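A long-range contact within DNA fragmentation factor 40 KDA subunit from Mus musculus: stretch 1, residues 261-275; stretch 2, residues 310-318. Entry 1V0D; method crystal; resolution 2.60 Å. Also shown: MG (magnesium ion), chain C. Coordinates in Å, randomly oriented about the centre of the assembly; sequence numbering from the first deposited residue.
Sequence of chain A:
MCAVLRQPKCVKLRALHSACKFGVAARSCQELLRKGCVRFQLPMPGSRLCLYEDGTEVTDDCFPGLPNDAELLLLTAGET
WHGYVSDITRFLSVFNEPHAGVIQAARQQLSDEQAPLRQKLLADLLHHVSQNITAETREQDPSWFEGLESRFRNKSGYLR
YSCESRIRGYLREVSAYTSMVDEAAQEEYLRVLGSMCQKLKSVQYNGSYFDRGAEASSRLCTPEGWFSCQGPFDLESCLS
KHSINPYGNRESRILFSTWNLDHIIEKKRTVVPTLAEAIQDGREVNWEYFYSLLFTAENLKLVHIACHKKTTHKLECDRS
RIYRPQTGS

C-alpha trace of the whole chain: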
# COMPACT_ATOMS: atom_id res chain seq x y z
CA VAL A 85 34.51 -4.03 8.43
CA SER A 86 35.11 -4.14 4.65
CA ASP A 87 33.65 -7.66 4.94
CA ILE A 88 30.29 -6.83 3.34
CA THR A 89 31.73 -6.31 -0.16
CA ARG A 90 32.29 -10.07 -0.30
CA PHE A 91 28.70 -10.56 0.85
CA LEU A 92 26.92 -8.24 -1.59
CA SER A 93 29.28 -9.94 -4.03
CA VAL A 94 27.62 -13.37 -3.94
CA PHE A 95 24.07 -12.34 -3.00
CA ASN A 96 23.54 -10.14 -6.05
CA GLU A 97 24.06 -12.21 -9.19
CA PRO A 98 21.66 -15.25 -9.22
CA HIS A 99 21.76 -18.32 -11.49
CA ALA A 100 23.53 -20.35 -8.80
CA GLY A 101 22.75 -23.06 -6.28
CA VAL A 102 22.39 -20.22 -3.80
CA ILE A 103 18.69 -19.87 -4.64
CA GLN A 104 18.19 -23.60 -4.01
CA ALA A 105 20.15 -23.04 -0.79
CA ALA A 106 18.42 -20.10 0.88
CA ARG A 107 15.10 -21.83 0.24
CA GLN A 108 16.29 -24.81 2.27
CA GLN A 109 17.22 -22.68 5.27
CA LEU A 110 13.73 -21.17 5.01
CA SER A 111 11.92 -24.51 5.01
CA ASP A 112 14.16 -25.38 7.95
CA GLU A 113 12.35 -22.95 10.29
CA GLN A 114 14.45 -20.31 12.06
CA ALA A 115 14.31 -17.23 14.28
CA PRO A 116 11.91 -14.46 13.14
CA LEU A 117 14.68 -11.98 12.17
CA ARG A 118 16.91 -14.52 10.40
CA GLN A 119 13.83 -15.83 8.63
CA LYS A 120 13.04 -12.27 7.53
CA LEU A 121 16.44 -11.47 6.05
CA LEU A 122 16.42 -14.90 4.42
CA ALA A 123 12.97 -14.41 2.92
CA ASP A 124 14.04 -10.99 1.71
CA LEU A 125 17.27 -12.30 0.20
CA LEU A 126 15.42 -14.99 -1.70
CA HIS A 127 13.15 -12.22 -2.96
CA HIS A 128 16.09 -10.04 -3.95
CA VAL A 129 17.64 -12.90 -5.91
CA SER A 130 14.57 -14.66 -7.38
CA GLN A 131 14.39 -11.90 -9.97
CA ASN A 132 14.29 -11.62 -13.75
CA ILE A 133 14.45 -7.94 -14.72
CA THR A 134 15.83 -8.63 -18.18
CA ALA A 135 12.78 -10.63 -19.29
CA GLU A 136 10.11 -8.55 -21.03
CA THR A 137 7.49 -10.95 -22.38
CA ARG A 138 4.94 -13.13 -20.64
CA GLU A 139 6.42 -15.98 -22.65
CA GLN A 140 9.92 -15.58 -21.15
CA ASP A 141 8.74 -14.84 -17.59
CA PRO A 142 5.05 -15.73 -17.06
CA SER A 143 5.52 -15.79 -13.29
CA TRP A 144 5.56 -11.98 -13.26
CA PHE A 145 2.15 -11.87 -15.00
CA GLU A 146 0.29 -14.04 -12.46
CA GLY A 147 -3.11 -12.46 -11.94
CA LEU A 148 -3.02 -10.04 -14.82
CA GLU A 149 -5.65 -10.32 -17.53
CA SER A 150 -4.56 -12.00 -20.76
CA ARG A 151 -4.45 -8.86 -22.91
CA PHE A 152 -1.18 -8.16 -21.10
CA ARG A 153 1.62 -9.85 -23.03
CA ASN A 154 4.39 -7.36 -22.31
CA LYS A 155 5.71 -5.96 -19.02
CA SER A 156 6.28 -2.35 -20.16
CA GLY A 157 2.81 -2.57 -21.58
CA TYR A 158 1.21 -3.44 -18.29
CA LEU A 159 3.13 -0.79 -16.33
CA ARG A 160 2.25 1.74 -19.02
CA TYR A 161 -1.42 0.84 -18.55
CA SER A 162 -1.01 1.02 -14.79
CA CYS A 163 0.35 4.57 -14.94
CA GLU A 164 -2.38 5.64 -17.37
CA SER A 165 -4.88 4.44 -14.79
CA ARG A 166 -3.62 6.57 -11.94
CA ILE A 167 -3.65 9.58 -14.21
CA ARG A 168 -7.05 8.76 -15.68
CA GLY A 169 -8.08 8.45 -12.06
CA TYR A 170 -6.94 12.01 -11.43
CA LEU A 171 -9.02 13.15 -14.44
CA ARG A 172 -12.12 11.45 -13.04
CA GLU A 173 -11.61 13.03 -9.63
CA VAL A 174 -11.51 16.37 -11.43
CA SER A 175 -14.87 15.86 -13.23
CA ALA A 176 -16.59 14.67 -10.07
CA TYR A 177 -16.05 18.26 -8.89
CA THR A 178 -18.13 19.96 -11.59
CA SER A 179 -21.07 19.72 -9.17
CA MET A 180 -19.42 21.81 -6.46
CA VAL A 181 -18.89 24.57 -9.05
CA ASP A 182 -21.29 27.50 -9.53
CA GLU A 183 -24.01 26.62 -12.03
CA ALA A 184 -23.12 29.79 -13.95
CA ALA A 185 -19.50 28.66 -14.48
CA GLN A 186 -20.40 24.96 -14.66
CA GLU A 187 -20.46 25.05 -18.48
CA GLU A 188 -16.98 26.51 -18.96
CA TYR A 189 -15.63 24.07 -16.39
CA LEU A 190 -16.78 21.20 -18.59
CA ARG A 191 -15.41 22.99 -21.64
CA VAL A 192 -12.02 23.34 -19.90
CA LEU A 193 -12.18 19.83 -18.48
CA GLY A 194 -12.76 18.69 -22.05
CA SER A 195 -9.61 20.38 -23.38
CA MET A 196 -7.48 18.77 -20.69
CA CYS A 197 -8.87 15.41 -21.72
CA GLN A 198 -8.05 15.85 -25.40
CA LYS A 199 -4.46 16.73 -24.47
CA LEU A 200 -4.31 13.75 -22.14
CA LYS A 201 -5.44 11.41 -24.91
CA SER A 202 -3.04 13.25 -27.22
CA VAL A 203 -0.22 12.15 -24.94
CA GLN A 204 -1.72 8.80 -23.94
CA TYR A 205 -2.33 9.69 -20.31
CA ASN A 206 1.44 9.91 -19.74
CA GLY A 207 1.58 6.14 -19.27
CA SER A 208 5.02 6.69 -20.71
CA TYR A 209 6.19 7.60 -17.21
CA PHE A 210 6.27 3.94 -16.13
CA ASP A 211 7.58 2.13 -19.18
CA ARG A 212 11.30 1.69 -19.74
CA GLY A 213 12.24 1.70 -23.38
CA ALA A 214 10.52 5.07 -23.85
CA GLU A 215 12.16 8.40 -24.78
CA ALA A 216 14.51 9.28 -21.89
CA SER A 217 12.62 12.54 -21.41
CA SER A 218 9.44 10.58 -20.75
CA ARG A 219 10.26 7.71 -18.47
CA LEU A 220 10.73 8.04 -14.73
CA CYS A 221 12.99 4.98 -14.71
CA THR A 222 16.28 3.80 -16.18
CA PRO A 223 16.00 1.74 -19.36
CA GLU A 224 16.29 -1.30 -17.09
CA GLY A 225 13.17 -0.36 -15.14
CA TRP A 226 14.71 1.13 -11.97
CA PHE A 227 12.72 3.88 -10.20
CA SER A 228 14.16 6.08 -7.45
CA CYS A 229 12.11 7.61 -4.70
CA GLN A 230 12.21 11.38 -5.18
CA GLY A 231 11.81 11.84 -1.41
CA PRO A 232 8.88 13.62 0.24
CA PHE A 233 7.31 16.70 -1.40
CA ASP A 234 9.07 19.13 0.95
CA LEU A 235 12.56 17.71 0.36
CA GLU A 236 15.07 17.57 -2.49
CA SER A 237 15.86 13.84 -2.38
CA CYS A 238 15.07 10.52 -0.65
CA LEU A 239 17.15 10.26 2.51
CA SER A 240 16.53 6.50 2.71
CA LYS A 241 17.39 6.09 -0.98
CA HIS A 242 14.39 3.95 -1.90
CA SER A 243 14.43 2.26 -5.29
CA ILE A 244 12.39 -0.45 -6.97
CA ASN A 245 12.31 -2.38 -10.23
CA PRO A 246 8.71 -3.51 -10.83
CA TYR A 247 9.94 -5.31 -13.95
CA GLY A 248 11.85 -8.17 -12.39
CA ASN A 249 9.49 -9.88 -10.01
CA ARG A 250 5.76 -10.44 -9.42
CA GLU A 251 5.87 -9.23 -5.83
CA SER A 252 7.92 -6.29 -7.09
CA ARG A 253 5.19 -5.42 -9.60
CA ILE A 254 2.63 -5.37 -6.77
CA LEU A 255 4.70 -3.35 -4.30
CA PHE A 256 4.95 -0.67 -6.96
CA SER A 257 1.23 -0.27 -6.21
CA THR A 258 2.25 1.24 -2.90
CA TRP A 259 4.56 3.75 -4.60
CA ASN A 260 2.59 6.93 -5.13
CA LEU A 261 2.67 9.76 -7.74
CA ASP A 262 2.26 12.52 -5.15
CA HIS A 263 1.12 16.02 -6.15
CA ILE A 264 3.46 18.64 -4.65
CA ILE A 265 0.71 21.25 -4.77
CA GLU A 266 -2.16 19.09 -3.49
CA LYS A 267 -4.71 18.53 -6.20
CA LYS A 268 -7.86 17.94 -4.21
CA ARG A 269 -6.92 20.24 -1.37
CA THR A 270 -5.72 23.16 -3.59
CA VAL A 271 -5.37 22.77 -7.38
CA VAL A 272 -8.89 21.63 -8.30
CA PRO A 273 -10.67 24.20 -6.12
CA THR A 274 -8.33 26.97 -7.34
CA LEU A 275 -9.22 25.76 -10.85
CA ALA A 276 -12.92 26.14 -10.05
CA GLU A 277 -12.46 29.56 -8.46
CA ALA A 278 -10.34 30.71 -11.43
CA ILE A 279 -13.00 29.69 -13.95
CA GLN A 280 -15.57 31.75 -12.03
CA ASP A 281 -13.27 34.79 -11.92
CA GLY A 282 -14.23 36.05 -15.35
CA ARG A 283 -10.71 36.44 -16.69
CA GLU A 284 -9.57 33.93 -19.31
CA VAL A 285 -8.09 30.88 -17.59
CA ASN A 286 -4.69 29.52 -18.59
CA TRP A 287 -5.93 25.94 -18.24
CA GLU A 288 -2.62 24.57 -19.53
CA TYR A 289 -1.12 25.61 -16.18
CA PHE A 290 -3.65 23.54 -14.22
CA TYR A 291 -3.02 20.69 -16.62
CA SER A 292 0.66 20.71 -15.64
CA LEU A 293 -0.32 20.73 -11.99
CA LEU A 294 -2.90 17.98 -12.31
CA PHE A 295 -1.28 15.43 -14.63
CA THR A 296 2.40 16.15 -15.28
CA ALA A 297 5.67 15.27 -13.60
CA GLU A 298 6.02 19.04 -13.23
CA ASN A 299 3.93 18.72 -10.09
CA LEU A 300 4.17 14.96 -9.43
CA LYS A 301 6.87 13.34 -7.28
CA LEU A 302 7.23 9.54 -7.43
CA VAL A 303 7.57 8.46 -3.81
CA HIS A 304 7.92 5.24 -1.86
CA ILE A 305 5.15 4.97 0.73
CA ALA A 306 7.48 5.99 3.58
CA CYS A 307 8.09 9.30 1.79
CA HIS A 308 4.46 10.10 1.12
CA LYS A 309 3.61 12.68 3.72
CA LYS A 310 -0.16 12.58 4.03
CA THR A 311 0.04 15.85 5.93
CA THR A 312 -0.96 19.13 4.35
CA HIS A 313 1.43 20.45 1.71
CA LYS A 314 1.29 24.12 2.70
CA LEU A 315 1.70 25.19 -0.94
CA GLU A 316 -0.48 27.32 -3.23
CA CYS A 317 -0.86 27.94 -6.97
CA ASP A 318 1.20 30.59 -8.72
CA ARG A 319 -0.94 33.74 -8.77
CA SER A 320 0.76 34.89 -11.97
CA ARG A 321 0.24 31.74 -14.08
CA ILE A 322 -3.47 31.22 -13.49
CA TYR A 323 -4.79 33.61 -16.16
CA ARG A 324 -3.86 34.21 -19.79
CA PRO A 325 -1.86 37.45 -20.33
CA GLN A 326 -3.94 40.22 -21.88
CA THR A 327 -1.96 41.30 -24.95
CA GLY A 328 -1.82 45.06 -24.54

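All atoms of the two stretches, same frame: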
# COMPACT_ATOMS: atom_id res chain seq x y z
N LEU A 261 2.31 8.60 -6.90
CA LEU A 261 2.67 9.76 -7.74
C LEU A 261 2.02 10.92 -6.97
O LEU A 261 0.88 11.30 -7.23
CB LEU A 261 2.05 9.67 -9.14
CG LEU A 261 2.75 8.86 -10.22
CD1 LEU A 261 2.08 9.11 -11.57
CD2 LEU A 261 4.21 9.24 -10.30
N ASP A 262 2.76 11.47 -6.02
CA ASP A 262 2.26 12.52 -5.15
C ASP A 262 2.33 13.95 -5.68
O ASP A 262 3.40 14.41 -6.09
CB ASP A 262 2.98 12.38 -3.80
CG ASP A 262 2.55 13.41 -2.76
OD1 ASP A 262 1.34 13.60 -2.52
OD2 ASP A 262 3.47 14.02 -2.16
N HIS A 263 1.19 14.64 -5.69
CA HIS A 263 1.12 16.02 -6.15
C HIS A 263 1.79 16.95 -5.12
O HIS A 263 1.40 16.95 -3.95
CB HIS A 263 -0.33 16.47 -6.31
CG HIS A 263 -1.06 15.82 -7.45
ND1 HIS A 263 -1.50 14.51 -7.40
CD2 HIS A 263 -1.46 16.30 -8.65
CE1 HIS A 263 -2.13 14.22 -8.52
NE2 HIS A 263 -2.12 15.29 -9.30
N ILE A 264 2.78 17.72 -5.56
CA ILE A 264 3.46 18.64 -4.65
C ILE A 264 2.46 19.69 -4.19
O ILE A 264 2.34 19.96 -3.00
CB ILE A 264 4.64 19.32 -5.34
CG1 ILE A 264 5.57 18.25 -5.92
CG2 ILE A 264 5.39 20.18 -4.32
CD1 ILE A 264 6.78 18.80 -6.65
N ILE A 265 1.75 20.30 -5.13
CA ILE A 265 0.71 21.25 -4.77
C ILE A 265 -0.51 20.33 -4.81
O ILE A 265 -0.94 19.90 -5.88
CB ILE A 265 0.57 22.36 -5.84
CG1 ILE A 265 1.88 23.14 -5.97
CG2 ILE A 265 -0.56 23.31 -5.46
CD1 ILE A 265 1.79 24.32 -6.93
N GLU A 266 -1.03 20.00 -3.63
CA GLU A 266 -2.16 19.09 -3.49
C GLU A 266 -3.26 19.37 -4.50
O GLU A 266 -3.71 20.51 -4.64
CB GLU A 266 -2.70 19.15 -2.08
CG GLU A 266 -1.69 18.76 -1.04
CD GLU A 266 -2.25 18.83 0.36
OE1 GLU A 266 -2.51 19.96 0.84
OE2 GLU A 266 -2.44 17.76 0.98
N LYS A 267 -3.70 18.33 -5.19
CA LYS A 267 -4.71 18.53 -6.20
C LYS A 267 -6.11 18.70 -5.67
O LYS A 267 -6.84 19.59 -6.11
CB LYS A 267 -4.67 17.40 -7.23
CG LYS A 267 -5.75 16.38 -7.04
CD LYS A 267 -5.72 15.34 -8.13
CE LYS A 267 -6.77 14.29 -7.83
NZ LYS A 267 -6.72 13.17 -8.80
N LYS A 268 -6.51 17.85 -4.74
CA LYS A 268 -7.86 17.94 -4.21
C LYS A 268 -7.97 19.10 -3.24
O LYS A 268 -8.90 19.90 -3.29
CB LYS A 268 -8.23 16.63 -3.50
CG LYS A 268 -9.73 16.41 -3.30
CD LYS A 268 -9.99 14.94 -2.93
CE LYS A 268 -11.45 14.53 -3.13
NZ LYS A 268 -11.58 13.03 -3.20
N ARG A 269 -6.98 19.20 -2.37
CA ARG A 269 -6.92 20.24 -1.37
C ARG A 269 -6.80 21.65 -1.97
O ARG A 269 -7.51 22.55 -1.53
CB ARG A 269 -5.73 19.95 -0.44
CG ARG A 269 -5.69 20.75 0.84
CD ARG A 269 -6.79 20.32 1.81
NE ARG A 269 -6.60 20.89 3.14
CZ ARG A 269 -7.53 20.89 4.10
NH1 ARG A 269 -8.72 20.33 3.88
NH2 ARG A 269 -7.26 21.44 5.28
N THR A 270 -5.94 21.83 -2.99
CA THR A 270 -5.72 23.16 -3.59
C THR A 270 -5.85 23.40 -5.10
O THR A 270 -6.46 24.39 -5.52
CB THR A 270 -4.35 23.70 -3.16
OG1 THR A 270 -3.44 22.61 -3.02
CG2 THR A 270 -4.45 24.44 -1.84
N VAL A 271 -5.29 22.54 -5.94
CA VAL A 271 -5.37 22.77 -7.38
C VAL A 271 -6.78 22.76 -7.98
O VAL A 271 -7.17 23.71 -8.66
CB VAL A 271 -4.53 21.75 -8.18
CG1 VAL A 271 -4.60 22.07 -9.65
CG2 VAL A 271 -3.08 21.77 -7.71
N VAL A 272 -7.55 21.70 -7.74
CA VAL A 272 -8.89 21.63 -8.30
C VAL A 272 -9.73 22.83 -7.88
O VAL A 272 -10.23 23.56 -8.73
CB VAL A 272 -9.60 20.30 -7.91
CG1 VAL A 272 -11.10 20.36 -8.22
CG2 VAL A 272 -8.97 19.14 -8.69
N PRO A 273 -9.88 23.05 -6.57
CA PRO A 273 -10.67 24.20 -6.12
C PRO A 273 -10.17 25.54 -6.69
O PRO A 273 -10.98 26.38 -7.10
CB PRO A 273 -10.57 24.11 -4.60
CG PRO A 273 -9.28 23.43 -4.38
CD PRO A 273 -9.26 22.36 -5.43
N THR A 274 -8.85 25.74 -6.75
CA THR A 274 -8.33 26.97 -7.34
C THR A 274 -8.80 27.04 -8.80
O THR A 274 -9.15 28.11 -9.31
CB THR A 274 -6.81 27.00 -7.34
OG1 THR A 274 -6.33 27.13 -5.99
CG2 THR A 274 -6.31 28.16 -8.14
N LEU A 275 -8.80 25.88 -9.46
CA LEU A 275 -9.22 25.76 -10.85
C LEU A 275 -10.66 26.24 -10.97
O LEU A 275 -10.99 27.04 -11.85
CB LEU A 275 -9.10 24.30 -11.30
CG LEU A 275 -9.30 23.91 -12.78
CD1 LEU A 275 -10.73 23.56 -13.01
CD2 LEU A 275 -8.85 25.04 -13.70
N LYS A 310 1.27 12.42 4.23
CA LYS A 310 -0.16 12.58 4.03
C LYS A 310 -0.63 13.83 4.75
O LYS A 310 -1.83 14.09 4.85
CB LYS A 310 -0.90 11.36 4.58
CG LYS A 310 -0.85 10.13 3.68
CD LYS A 310 -1.65 10.36 2.41
CE LYS A 310 -1.87 9.05 1.65
NZ LYS A 310 -2.74 9.22 0.44
N THR A 311 0.33 14.60 5.24
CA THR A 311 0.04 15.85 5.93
C THR A 311 -0.21 16.90 4.87
O THR A 311 0.04 16.67 3.69
CB THR A 311 1.21 16.31 6.78
OG1 THR A 311 1.80 15.19 7.43
CG2 THR A 311 0.75 17.32 7.82
N THR A 312 -0.69 18.06 5.29
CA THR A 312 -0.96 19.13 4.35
C THR A 312 0.32 19.67 3.75
O THR A 312 1.30 19.87 4.45
CB THR A 312 -1.69 20.30 5.02
OG1 THR A 312 -2.83 19.80 5.72
CG2 THR A 312 -2.15 21.30 3.97
N HIS A 313 0.31 19.87 2.43
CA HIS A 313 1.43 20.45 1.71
C HIS A 313 1.00 21.91 1.77
O HIS A 313 0.02 22.30 1.13
CB HIS A 313 1.45 19.99 0.25
CG HIS A 313 1.71 18.52 0.07
ND1 HIS A 313 1.48 17.59 1.06
CD2 HIS A 313 2.14 17.83 -1.01
CE1 HIS A 313 1.77 16.39 0.61
NE2 HIS A 313 2.18 16.50 -0.65
N LYS A 314 1.69 22.72 2.56
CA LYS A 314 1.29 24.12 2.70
C LYS A 314 1.61 25.00 1.48
O LYS A 314 1.99 26.16 1.62
CB LYS A 314 1.94 24.70 3.97
N LEU A 315 1.43 24.45 0.28
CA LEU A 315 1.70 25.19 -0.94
C LEU A 315 0.43 25.74 -1.59
O LEU A 315 -0.68 25.31 -1.28
CB LEU A 315 2.42 24.31 -1.96
CG LEU A 315 3.81 23.72 -1.71
CD1 LEU A 315 4.70 24.73 -1.02
CD2 LEU A 315 3.69 22.48 -0.87
N GLU A 316 0.61 26.69 -2.50
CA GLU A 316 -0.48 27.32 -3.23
C GLU A 316 -0.13 27.48 -4.71
O GLU A 316 1.04 27.36 -5.10
CB GLU A 316 -0.78 28.70 -2.64
CG GLU A 316 -1.87 28.74 -1.59
CD GLU A 316 -2.27 30.16 -1.22
OE1 GLU A 316 -1.41 30.89 -0.67
OE2 GLU A 316 -3.43 30.56 -1.48
N CYS A 317 -1.13 27.75 -5.55
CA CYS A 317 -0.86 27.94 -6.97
C CYS A 317 -0.18 29.28 -7.22
O CYS A 317 -0.28 30.21 -6.42
CB CYS A 317 -2.16 27.88 -7.77
SG CYS A 317 -2.89 26.23 -7.96
N ASP A 318 0.49 29.37 -8.36
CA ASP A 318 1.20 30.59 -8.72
C ASP A 318 0.27 31.65 -9.30
O ASP A 318 -0.12 31.60 -10.46
CB ASP A 318 2.31 30.27 -9.70
CG ASP A 318 3.05 31.50 -10.16
OD1 ASP A 318 4.19 31.36 -10.65
OD2 ASP A 318 2.49 32.60 -10.03
MG MG C . -0.89 13.06 -2.33

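The apolar centre of the contact is built from Ile264, Ile265, Val271, Leu315 and Cys317. Ile265 CG1 lies 4.2 Å from Leu315 CB, and Ile265 CD1 reaches to 3.6 Å from Glu316 O. Ile264 CG2 meets Leu315 CD2 more loosely, at 4.5 Å. Cys317 SG rests against the helix that begins at Lys267, 4.5 Å from Val271 CG2 and 3.9 Å from Thr274 CG2. These pairings are van der Waals packing.

Stretch 2 has no regular helix or strand. It is largely extended, with a turn at Lys314, and runs past the end of the strand 261-263, the following loop and the first part of the helix. The closest CA atoms are those of Ile265 and Leu315, 5.6 Å apart.

Toward the polar edge, His313 is buried and is held on several sides. Glu266 CG lies over one face of its ring, 4.0 Å from the ring centroid, in a CH-pi contact. Glu266 OE1 also accepts a weak hydrogen bond from His313 N at 3.2 Å. At the ring edge, His313 NE2 donates to Asp262 OD2 at 3.2 Å, with a nearly straight angle of 166°. His313 ND1 donates to Thr311 O at 3.1 Å, within its own stretch. The other carboxylate oxygen, Asp262 OD1, binds the magnesium ion MG at 2.3 Å. Asp262 thus links His313 to the metal site.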